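Local coordinates for malonyl CoA-acyl carrier protein transacylase (Burkholderia pseudomallei 1710b, PDB 3EZO) that probably catalyses transfer of the malonyl group from malonyl-CoA to holo-acyl carrier protein, releasing coenzyme A, at residues N27-V32 and Y80-Q85; E37-A42 and Q48-L53; R150-E155 and E183-I188; A154-S157 and V161-A164; V234-N237 and V242-D245. All blocks are in the same frame, centred on the assembly; numbering follows the deposited sequence.

Contact 1. Residues N27-V32 and Y80-Q85; sequences NAFADV and YRAWQQ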
# COMPACT_ATOMS: atom_id res chain seq x y z
N ASN A 27 7.74 18.48 3.55
CA ASN A 27 8.29 19.83 3.76
C ASN A 27 9.32 20.19 2.72
O ASN A 27 9.34 21.29 2.24
CB ASN A 27 8.92 19.96 5.17
CG ASN A 27 7.89 20.03 6.26
OD1 ASN A 27 6.68 20.12 6.02
ND2 ASN A 27 8.37 19.98 7.50
N ALA A 28 10.14 19.23 2.33
CA ALA A 28 11.22 19.46 1.43
C ALA A 28 10.71 19.80 0.02
O ALA A 28 11.44 20.39 -0.78
CB ALA A 28 12.14 18.25 1.41
N PHE A 29 9.45 19.47 -0.26
CA PHE A 29 8.80 19.78 -1.54
C PHE A 29 7.92 21.04 -1.47
O PHE A 29 7.14 21.30 -2.39
CB PHE A 29 7.92 18.60 -1.94
CG PHE A 29 8.59 17.56 -2.76
CD1 PHE A 29 9.37 17.88 -3.85
CD2 PHE A 29 8.35 16.21 -2.49
CE1 PHE A 29 9.93 16.90 -4.63
CE2 PHE A 29 8.90 15.24 -3.27
CZ PHE A 29 9.70 15.58 -4.34
N ALA A 30 7.99 21.78 -0.36
CA ALA A 30 7.07 22.91 -0.10
C ALA A 30 7.05 23.94 -1.22
O ALA A 30 6.06 24.67 -1.40
CB ALA A 30 7.43 23.63 1.27
N ASP A 31 8.17 24.05 -1.94
CA ASP A 31 8.30 25.05 -3.00
C ASP A 31 8.36 24.46 -4.40
O ASP A 31 8.85 25.10 -5.31
CB ASP A 31 9.52 25.94 -2.74
CG ASP A 31 9.42 26.69 -1.42
OD1 ASP A 31 8.29 27.00 -1.00
OD2 ASP A 31 10.48 26.93 -0.80
N VAL A 32 7.80 23.26 -4.58
CA VAL A 32 7.67 22.66 -5.91
C VAL A 32 6.23 22.86 -6.31
O VAL A 32 5.31 22.40 -5.61
CB VAL A 32 8.09 21.20 -5.89
CG1 VAL A 32 7.68 20.46 -7.16
CG2 VAL A 32 9.61 21.10 -5.63
N TYR A 80 5.05 11.65 -7.64
CA TYR A 80 4.99 11.21 -9.03
C TYR A 80 4.87 12.40 -9.96
O TYR A 80 5.57 12.45 -10.98
CB TYR A 80 3.86 10.19 -9.29
CG TYR A 80 3.92 9.60 -10.70
CD1 TYR A 80 4.87 8.67 -11.02
CD2 TYR A 80 3.06 10.02 -11.71
CE1 TYR A 80 4.97 8.13 -12.29
CE2 TYR A 80 3.14 9.49 -13.00
CZ TYR A 80 4.11 8.56 -13.27
OH TYR A 80 4.24 8.00 -14.53
N ARG A 81 3.98 13.33 -9.62
CA ARG A 81 3.81 14.54 -10.41
C ARG A 81 5.13 15.39 -10.42
O ARG A 81 5.47 15.96 -11.44
CB ARG A 81 2.59 15.36 -9.93
CG ARG A 81 1.23 14.87 -10.44
CD ARG A 81 0.10 15.70 -9.91
NE ARG A 81 -1.21 15.47 -10.55
CZ ARG A 81 -2.36 15.95 -10.07
NH1 ARG A 81 -2.37 16.61 -8.93
NH2 ARG A 81 -3.51 15.73 -10.68
N ALA A 82 5.86 15.44 -9.31
CA ALA A 82 7.19 16.14 -9.26
C ALA A 82 8.21 15.47 -10.18
O ALA A 82 9.05 16.13 -10.83
CB ALA A 82 7.73 16.15 -7.86
N TRP A 83 8.18 14.14 -10.19
CA TRP A 83 9.04 13.38 -11.09
C TRP A 83 8.78 13.82 -12.54
O TRP A 83 9.71 14.11 -13.27
CB TRP A 83 8.83 11.88 -10.88
CG TRP A 83 9.47 10.98 -11.89
CD1 TRP A 83 8.88 10.46 -12.98
CD2 TRP A 83 10.80 10.47 -11.87
NE1 TRP A 83 9.75 9.64 -13.65
CE2 TRP A 83 10.94 9.63 -12.99
CE3 TRP A 83 11.89 10.64 -11.02
CZ2 TRP A 83 12.12 8.97 -13.27
CZ3 TRP A 83 13.06 9.99 -11.29
CH2 TRP A 83 13.17 9.16 -12.43
N GLN A 84 7.52 13.90 -12.93
CA GLN A 84 7.14 14.33 -14.29
C GLN A 84 7.55 15.78 -14.61
O GLN A 84 8.08 16.01 -15.72
CB GLN A 84 5.63 14.21 -14.53
CG GLN A 84 5.10 12.78 -14.57
CD GLN A 84 3.58 12.76 -14.61
OE1 GLN A 84 2.93 13.21 -13.68
NE2 GLN A 84 3.00 12.22 -15.70
N GLN A 85 7.23 16.71 -13.68
CA GLN A 85 7.57 18.14 -13.77
C GLN A 85 9.07 18.31 -13.98
O GLN A 85 9.48 19.22 -14.69
CB GLN A 85 7.06 18.98 -12.54
CG GLN A 85 7.17 20.60 -12.69
CD GLN A 85 7.14 21.46 -11.35
OE1 GLN A 85 6.37 21.22 -10.45
NE2 GLN A 85 7.98 22.51 -11.29
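With CG1 of V32 anti to its backbone N (chi1 167°) and CG of Q85 anti to its own (chi1 -169°), the valine methyl and the extended glutamine run past each other in opposite directions until V32 CG1 lies in van der Waals contact, 3.6 Å from Q85 OE1. The polar demand of OE1 is met nearby, since it accepts a hydrogen bond from V34 N in the first turn of helix 33-46. V32 is the N-cap residue of that helix, so Q85 grips the opening turn while its amide oxygen rests against the cap residue. The apolar half of the contact centres on A82, whose methyl points at the loop. F29 brings CE1 to 4.0 Å and CZ to 4.1 Å from A82 CB, and V32 CG1 approaches the same methyl more loosely at 4.4 Å. A type I turn from F29 to V32, closed by V32 N to F29 O at 3.0 Å, holds the aromatic and the valine together on the side that faces helix 65-85. P306 and L309 of helix 306-314 touch F29 and A82 respectively, while a salt bridge from D31 to R36 ties the turn to the helix that follows. The arrangement exemplifies a helix N-terminus delivered by a turn and seated, through F29, V32 and one glutamine, against a core helix of the acyltransferase alpha/beta subdomain.

Contact 2. Residues E37-A42 and Q48-L53; sequences ETLDEA and QDIGKL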
# COMPACT_ATOMS: atom_id res chain seq x y z
N GLU A 37 0.09 22.23 -6.04
CA GLU A 37 -1.16 22.09 -6.75
C GLU A 37 -1.85 20.77 -6.41
O GLU A 37 -3.06 20.71 -6.38
CB GLU A 37 -0.93 22.20 -8.26
CG GLU A 37 -0.37 23.56 -8.72
CD GLU A 37 -0.05 23.63 -10.23
OE1 GLU A 37 0.86 22.91 -10.80
OE2 GLU A 37 -0.76 24.41 -10.84
N THR A 38 -1.07 19.73 -6.16
CA THR A 38 -1.60 18.43 -5.75
C THR A 38 -2.23 18.46 -4.35
O THR A 38 -3.33 17.90 -4.13
CB THR A 38 -0.51 17.37 -5.79
OG1 THR A 38 0.03 17.34 -7.10
CG2 THR A 38 -1.10 15.98 -5.43
N LEU A 39 -1.58 19.16 -3.44
CA LEU A 39 -2.14 19.37 -2.08
C LEU A 39 -3.38 20.23 -2.16
O LEU A 39 -4.34 19.99 -1.42
CB LEU A 39 -1.11 20.04 -1.16
CG LEU A 39 0.03 19.13 -0.83
CD1 LEU A 39 1.24 19.88 -0.16
CD2 LEU A 39 -0.43 17.95 0.06
N ASP A 40 -3.39 21.20 -3.08
CA ASP A 40 -4.60 22.01 -3.26
C ASP A 40 -5.74 21.17 -3.79
O ASP A 40 -6.87 21.30 -3.33
CB ASP A 40 -4.36 23.19 -4.18
CG ASP A 40 -3.67 24.36 -3.49
OD1 ASP A 40 -4.03 24.66 -2.33
OD2 ASP A 40 -2.78 24.99 -4.11
N GLU A 41 -5.43 20.34 -4.77
CA GLU A 41 -6.47 19.48 -5.37
C GLU A 41 -7.04 18.53 -4.32
O GLU A 41 -8.26 18.35 -4.21
CB GLU A 41 -5.88 18.71 -6.57
CG GLU A 41 -6.86 17.71 -7.17
CD GLU A 41 -6.37 17.02 -8.49
OE1 GLU A 41 -5.16 17.10 -8.88
OE2 GLU A 41 -7.27 16.40 -9.12
N ALA A 42 -6.16 17.92 -3.54
CA ALA A 42 -6.58 17.03 -2.46
C ALA A 42 -7.50 17.74 -1.43
O ALA A 42 -8.57 17.20 -1.03
CB ALA A 42 -5.37 16.39 -1.77
N GLN A 48 -10.71 19.46 3.67
CA GLN A 48 -9.81 20.01 4.68
C GLN A 48 -8.43 20.31 4.11
O GLN A 48 -8.04 19.77 3.09
CB GLN A 48 -9.70 19.08 5.90
CG GLN A 48 -8.75 17.95 5.72
CD GLN A 48 -8.56 17.11 6.99
OE1 GLN A 48 -8.95 15.94 7.04
NE2 GLN A 48 -7.96 17.72 8.02
N ASP A 49 -7.66 21.13 4.82
CA ASP A 49 -6.29 21.46 4.42
C ASP A 49 -5.30 20.30 4.56
O ASP A 49 -4.66 20.08 5.62
CB ASP A 49 -5.81 22.69 5.18
CG ASP A 49 -4.57 23.32 4.57
OD1 ASP A 49 -3.77 22.61 3.91
OD2 ASP A 49 -4.41 24.54 4.77
N ILE A 50 -5.12 19.56 3.47
CA ILE A 50 -4.26 18.36 3.50
C ILE A 50 -2.80 18.71 3.64
O ILE A 50 -2.01 18.04 4.37
CB ILE A 50 -4.49 17.47 2.25
CG1 ILE A 50 -5.96 17.00 2.22
CG2 ILE A 50 -3.52 16.28 2.29
CD1 ILE A 50 -6.30 16.11 3.46
N GLY A 51 -2.39 19.77 2.95
CA GLY A 51 -1.06 20.32 3.20
C GLY A 51 -0.72 20.57 4.67
O GLY A 51 0.37 20.19 5.14
N LYS A 52 -1.59 21.27 5.38
CA LYS A 52 -1.31 21.58 6.78
C LYS A 52 -1.49 20.33 7.67
O LYS A 52 -0.69 20.12 8.59
CB LYS A 52 -2.16 22.72 7.31
CG LYS A 52 -1.84 24.11 6.72
CD LYS A 52 -0.59 24.74 7.36
CE LYS A 52 -0.15 26.06 6.64
NZ LYS A 52 -0.70 27.27 7.31
N LEU A 53 -2.46 19.47 7.34
CA LEU A 53 -2.60 18.18 8.06
C LEU A 53 -1.30 17.42 8.03
O LEU A 53 -0.80 16.96 9.06
CB LEU A 53 -3.77 17.33 7.49
CG LEU A 53 -3.89 15.89 8.00
CD1 LEU A 53 -4.13 15.85 9.53
CD2 LEU A 53 -4.97 15.08 7.23
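Two peptide planes serve as platforms between L39-A42 and I50-G51, each met over a face by an aliphatic carbon of the other helix. L39 CD2 sits above the I50-G51 peptide, 3.9 Å from G51 N, and CD1 reaches G51 CA at 4.1 Å. In return, I50 CG1 stands over the carbonyl group of A42, 4.0 Å from its C atom, and lies against the alanine methyl as well. A third apolar touch joins L39 CD2 to I50 CG2 at 4.2 Å. The leucine reaches this far because its CG is anti to the carbonyl carbon (chi1 -69°), which swings the branch toward the second helix although CB does not lead there. At G51 the lack of a side chain leaves backbone atoms as the surface on which both leucine methyls rest. D49 adds a third flat group: as N-cap of helix 50-56 it receives K52 N on OD1 at 3.0 Å, the N-H coming from above the carboxylate plane (62° out of it). S43 OG, bonded to both L39 O and I50 N, stitches the end of one helix to the start of the next. T74 packs on L39 and A42, and L117 on A42, tying helix 33-46 to helices 65-85 and 113-128. These are two consecutive helices joined by a short connection, the second N-capped by an aspartate, at the periphery of the acyltransferase fold.

Contact 3. Residues R150-E155 and E183-I188; sequences RAVCAE and EKACEI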
# COMPACT_ATOMS: atom_id res chain seq x y z
N ARG A 150 2.03 -19.76 7.22
CA ARG A 150 0.71 -20.33 6.90
C ARG A 150 0.34 -21.48 7.84
O ARG A 150 -0.82 -21.55 8.34
CB ARG A 150 0.60 -20.76 5.44
CG ARG A 150 0.64 -19.58 4.46
CD ARG A 150 0.63 -20.09 3.03
NE ARG A 150 0.65 -19.04 2.01
CZ ARG A 150 1.67 -18.76 1.18
NH1 ARG A 150 2.82 -19.46 1.22
NH2 ARG A 150 1.53 -17.77 0.30
N ALA A 151 1.33 -22.33 8.13
CA ALA A 151 1.15 -23.48 9.05
C ALA A 151 0.83 -22.98 10.46
O ALA A 151 -0.11 -23.46 11.09
CB ALA A 151 2.41 -24.42 9.08
N VAL A 152 1.57 -21.97 10.92
CA VAL A 152 1.27 -21.32 12.20
C VAL A 152 -0.18 -20.86 12.29
O VAL A 152 -0.87 -21.15 13.28
CB VAL A 152 2.21 -20.14 12.48
CG1 VAL A 152 1.66 -19.27 13.69
CG2 VAL A 152 3.64 -20.65 12.67
N CYS A 153 -0.65 -20.18 11.25
CA CYS A 153 -2.04 -19.68 11.21
C CYS A 153 -3.07 -20.81 11.15
O CYS A 153 -4.09 -20.75 11.83
CB CYS A 153 -2.23 -18.75 10.03
SG CYS A 153 -1.33 -17.15 10.24
N ALA A 154 -2.77 -21.86 10.39
CA ALA A 154 -3.68 -22.98 10.27
C ALA A 154 -3.83 -23.66 11.65
O ALA A 154 -4.92 -23.93 12.11
CB ALA A 154 -3.19 -23.96 9.15
N GLU A 155 -2.72 -23.80 12.35
CA GLU A 155 -2.73 -24.33 13.70
C GLU A 155 -3.43 -23.41 14.73
O GLU A 155 -4.28 -23.89 15.53
CB GLU A 155 -1.27 -24.59 14.08
CG GLU A 155 -1.07 -25.34 15.37
CD GLU A 155 0.38 -25.62 15.62
OE1 GLU A 155 1.21 -25.55 14.63
OE2 GLU A 155 0.68 -25.88 16.81
N GLU A 183 -3.16 -13.71 18.79
CA GLU A 183 -2.40 -14.08 20.01
C GLU A 183 -1.79 -15.49 19.96
O GLU A 183 -0.58 -15.69 20.16
CB GLU A 183 -3.28 -13.91 21.25
CG GLU A 183 -3.26 -12.48 21.69
CD GLU A 183 -4.19 -12.19 22.85
OE1 GLU A 183 -4.14 -12.91 23.88
OE2 GLU A 183 -4.96 -11.22 22.73
N LYS A 184 -2.62 -16.48 19.66
CA LYS A 184 -2.14 -17.87 19.57
C LYS A 184 -1.12 -18.06 18.45
O LYS A 184 -0.13 -18.80 18.60
CB LYS A 184 -3.33 -18.81 19.34
CG LYS A 184 -2.98 -20.28 19.34
CD LYS A 184 -2.50 -20.72 20.69
CE LYS A 184 -2.10 -22.17 20.65
NZ LYS A 184 -3.26 -23.03 20.22
N ALA A 185 -1.33 -17.38 17.33
CA ALA A 185 -0.37 -17.46 16.22
C ALA A 185 0.98 -16.89 16.64
O ALA A 185 2.01 -17.48 16.33
CB ALA A 185 -0.90 -16.75 14.95
N CYS A 186 0.98 -15.76 17.34
CA CYS A 186 2.27 -15.24 17.87
C CYS A 186 2.99 -16.24 18.79
O CYS A 186 4.20 -16.49 18.68
CB CYS A 186 2.07 -13.89 18.57
SG CYS A 186 1.61 -12.60 17.42
N GLU A 187 2.23 -16.85 19.68
CA GLU A 187 2.77 -17.85 20.61
C GLU A 187 3.36 -19.04 19.86
O GLU A 187 4.52 -19.42 20.07
CB GLU A 187 1.60 -18.27 21.48
CG GLU A 187 1.89 -19.09 22.65
CD GLU A 187 0.56 -19.58 23.23
OE1 GLU A 187 -0.25 -18.69 23.63
OE2 GLU A 187 0.33 -20.82 23.20
N ILE A 188 2.59 -19.60 18.93
CA ILE A 188 3.09 -20.71 18.08
C ILE A 188 4.34 -20.28 17.29
O ILE A 188 5.35 -21.02 17.24
CB ILE A 188 1.99 -21.25 17.12
CG1 ILE A 188 0.82 -21.83 17.92
CG2 ILE A 188 2.54 -22.32 16.20
CD1 ILE A 188 -0.29 -22.38 17.08
O HOH W 1 -1.30 -25.22 18.77
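Helices 150-155 and 183-188 cross at a steep angle, their N-to-C directions 130° apart and their axes 8.7 Å away at closest approach. V152 makes the tightest fit: with CG1 anti to the backbone N (chi1 167°), this methyl drops against the backbone of the second helix, 3.2 Å from A185 O and 3.8 Å from A185 CB. It also touches I188 CB at 4.0 Å, as valine and isoleucine pass alongside one another in opposite senses. I188 in turn spends its CD1 methyl on E155, 3.5 Å from CG, and the glutamate chain and its carboxylate both lie across CD1 and CG2 of the isoleucine. The charge there is shared: OE1 forms a salt bridge with K192, and OE2 receives a bond from a water at 2.9 Å. That water has a long, weak bond to K184 NZ, leaving a solvent-mediated link where the two charged groups themselves do not meet. Below this polar rim the two helices lie together on one face of an antiparallel sheet, C153 and A185 both resting on V162 of strand 162-169 and I175 of strand 172-176, while A156 fills in beside A185 and I188.

Contact 4. Residues A154-S157 and V161-A164; sequences AEAS and VVEA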
# COMPACT_ATOMS: atom_id res chain seq x y z
N ALA A 154 -2.77 -21.86 10.39
CA ALA A 154 -3.68 -22.98 10.27
C ALA A 154 -3.83 -23.66 11.65
O ALA A 154 -4.92 -23.93 12.11
CB ALA A 154 -3.19 -23.96 9.15
N GLU A 155 -2.72 -23.80 12.35
CA GLU A 155 -2.73 -24.33 13.70
C GLU A 155 -3.43 -23.41 14.73
O GLU A 155 -4.28 -23.89 15.53
CB GLU A 155 -1.27 -24.59 14.08
CG GLU A 155 -1.07 -25.34 15.37
CD GLU A 155 0.38 -25.62 15.62
OE1 GLU A 155 1.21 -25.55 14.63
OE2 GLU A 155 0.68 -25.88 16.81
N ALA A 156 -3.09 -22.12 14.72
CA ALA A 156 -3.69 -21.12 15.60
C ALA A 156 -5.22 -20.98 15.40
O ALA A 156 -5.96 -20.54 16.32
CB ALA A 156 -2.99 -19.77 15.38
N SER A 157 -5.70 -21.34 14.20
CA SER A 157 -7.07 -21.06 13.79
C SER A 157 -8.13 -21.78 14.62
O SER A 157 -9.29 -21.35 14.63
CB SER A 157 -7.29 -21.36 12.29
OG SER A 157 -6.84 -20.24 11.51
N VAL A 161 -10.24 -17.46 13.68
CA VAL A 161 -9.68 -17.26 12.32
C VAL A 161 -8.46 -16.37 12.39
O VAL A 161 -8.46 -15.36 13.09
CB VAL A 161 -10.75 -16.66 11.38
CG1 VAL A 161 -10.18 -16.18 10.08
CG2 VAL A 161 -11.85 -17.71 11.15
N VAL A 162 -7.41 -16.78 11.68
CA VAL A 162 -6.18 -16.00 11.54
C VAL A 162 -5.49 -16.47 10.30
O VAL A 162 -5.45 -17.69 10.00
CB VAL A 162 -5.25 -16.09 12.82
CG1 VAL A 162 -4.96 -17.55 13.22
CG2 VAL A 162 -4.00 -15.28 12.64
N GLU A 163 -4.96 -15.51 9.54
CA GLU A 163 -4.43 -15.78 8.19
C GLU A 163 -3.18 -14.97 7.93
O GLU A 163 -3.00 -13.93 8.52
CB GLU A 163 -5.48 -15.38 7.12
CG GLU A 163 -6.75 -16.23 7.14
CD GLU A 163 -7.94 -15.55 6.45
OE1 GLU A 163 -7.84 -14.35 6.05
OE2 GLU A 163 -8.99 -16.24 6.31
N ALA A 164 -2.33 -15.46 7.01
CA ALA A 164 -1.14 -14.71 6.58
C ALA A 164 -1.59 -13.77 5.44
O ALA A 164 -2.07 -14.23 4.40
CB ALA A 164 -0.04 -15.64 6.16
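V162 and S157 bury the greatest areas here, with A156 offering its methyl to the valine. The valine holds CG1 between its backbone N and carbonyl carbon (chi1 53°), a costly placement that turns this methyl to A156 and S157. There CG1 meets A156 CB at 3.7 Å and S157 OG at the same 3.7 Å, one carbon wedged against an alanine methyl and a serine hydroxyl. S157 OG also stands 3.3 Å from V162 O, yet the angle is too poor for a hydrogen bond. Instead the serine hydroxyl bonds back to C153 O and touches the strand mainly as bulk. The backbones converge as well, with CA of S157 and CA of V161 4.8 Å apart where the chain has just reversed. A156 O takes T159 OG1 within the reversal, and V161 pairs with T178 through backbone bonds as the strand begins. The side chain of V162, about 11 Å from that of the predicted active-site H207, also packs on I175 and I182, so the methyl pressed on A156 belongs to a continuous hydrophobic layer between helices and sheet. Helix, short connection and edge strand in this order form the first helix-to-strand connection of the ferredoxin-like small subdomain, the beta-alpha-beta-beta-alpha-beta unit of malonyl transacylases.

Contact 5. Residues V234-N237 and V242-D245; sequences VVNN and VVSD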
# COMPACT_ATOMS: atom_id res chain seq x y z
N VAL A 234 -0.00 -2.34 -14.68
CA VAL A 234 -0.10 -2.42 -13.23
C VAL A 234 -0.19 -3.90 -12.82
O VAL A 234 -1.05 -4.63 -13.29
CB VAL A 234 -1.35 -1.66 -12.73
CG1 VAL A 234 -1.44 -1.67 -11.26
CG2 VAL A 234 -1.45 -0.19 -13.34
N VAL A 235 0.68 -4.34 -11.93
CA VAL A 235 0.57 -5.68 -11.36
C VAL A 235 -0.16 -5.60 -10.00
O VAL A 235 0.20 -4.82 -9.12
CB VAL A 235 1.96 -6.41 -11.35
CG1 VAL A 235 3.06 -5.68 -10.59
CG2 VAL A 235 1.78 -7.85 -10.86
N ASN A 236 -1.25 -6.35 -9.85
CA ASN A 236 -2.10 -6.22 -8.66
C ASN A 236 -1.67 -7.09 -7.49
O ASN A 236 -1.00 -8.13 -7.65
CB ASN A 236 -3.62 -6.32 -8.98
CG ASN A 236 -4.05 -7.67 -9.57
OD1 ASN A 236 -3.55 -8.71 -9.21
ND2 ASN A 236 -5.00 -7.62 -10.48
N ASN A 237 -2.02 -6.65 -6.29
CA ASN A 237 -1.63 -7.31 -5.06
C ASN A 237 -2.30 -8.67 -4.91
O ASN A 237 -1.71 -9.60 -4.40
CB ASN A 237 -2.06 -6.49 -3.86
CG ASN A 237 -1.27 -5.21 -3.66
OD1 ASN A 237 -1.68 -4.35 -2.88
ND2 ASN A 237 -0.13 -5.08 -4.30
N VAL A 242 -1.52 -8.59 -14.33
CA VAL A 242 -1.63 -7.36 -15.11
C VAL A 242 -2.88 -7.47 -15.96
O VAL A 242 -2.94 -8.27 -16.87
CB VAL A 242 -0.36 -7.17 -16.03
CG1 VAL A 242 -0.49 -5.87 -16.86
CG2 VAL A 242 0.90 -7.17 -15.19
N VAL A 243 -3.90 -6.67 -15.63
CA VAL A 243 -5.17 -6.69 -16.30
C VAL A 243 -5.40 -5.31 -16.90
O VAL A 243 -4.95 -4.30 -16.30
CB VAL A 243 -6.32 -7.10 -15.32
CG1 VAL A 243 -6.10 -8.54 -14.80
CG2 VAL A 243 -6.47 -6.15 -14.17
N SER A 244 -6.09 -5.25 -18.05
CA SER A 244 -6.44 -4.01 -18.71
C SER A 244 -7.90 -3.65 -18.64
O SER A 244 -8.24 -2.47 -18.77
CB SER A 244 -6.04 -4.07 -20.20
OG SER A 244 -6.64 -5.20 -20.85
N ASP A 245 -8.76 -4.66 -18.49
CA ASP A 245 -10.19 -4.46 -18.39
C ASP A 245 -10.60 -3.70 -17.11
O ASP A 245 -10.31 -4.14 -16.01
CB ASP A 245 -10.89 -5.82 -18.40
CG ASP A 245 -12.37 -5.72 -18.31
OD1 ASP A 245 -12.97 -4.97 -19.09
OD2 ASP A 245 -12.97 -6.41 -17.47
O HOH W 2 -2.46 -2.91 -16.33
O HOH W 3 -3.61 -5.14 -13.03
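The carbonyl oxygen of V234 is gripped twice: a water donates to it at 2.6 Å, and V242 CA approaches it at 3.3 Å in a C-H...O contact of 159° at the hydrogen. The same water accepts from V243 N at 3.0 Å, and a second water bridges V234 N to V243 O, taking the N-H at 3.0 Å and giving its own hydrogen at 2.9 Å. Two backbone runs that lie side by side are thus joined through solvent where a regular ladder would use direct bonds. The first run leaves strand 233-234 at the edge of the central parallel sheet of the alpha/beta-hydrolase-like subdomain, and the second turns back toward helix 246-256. Next along, N237 bonds S98 N and G96 O, bracing the probable nucleophile elbow that carries the predicted active-site serine. Away from the waters, V242 CG2 sits 4.1 Å from V235 CB, with H269 of helix 263-272 packing on both valines. The end of N236 comes near V243, ND2 resting 4.2 Å from V243 CG2. Its OD1 accepts from D239 N and A241 N, so one side-chain oxygen holds the intervening turn in shape, while V243 leans on A248 and I249.

How the contacts relate
From the N terminus, contact 1 opens first, closing a largely helical loop of 47 residues between 27-32 and 80-85. Contact 2 falls wholly within that loop as a tight pairing of two successive helices, and the two meet where R81 bridges to E41 and bonds T38. Contacts 3 and 4 follow in series across the molecule, about 44 and 43 Å from contact 1 between centres. Both start on helix 146-156: contact 4 closes the short turn to strand 162-169, and contact 3 spans that turn and the hairpin to reach helix 179-191. Contact 5 comes last, a small loop that leaves strand 233-234 of the parallel sheet and leads to helix 246-256, roughly 10 Å in nearest atoms from contacts 1, 3 and 4.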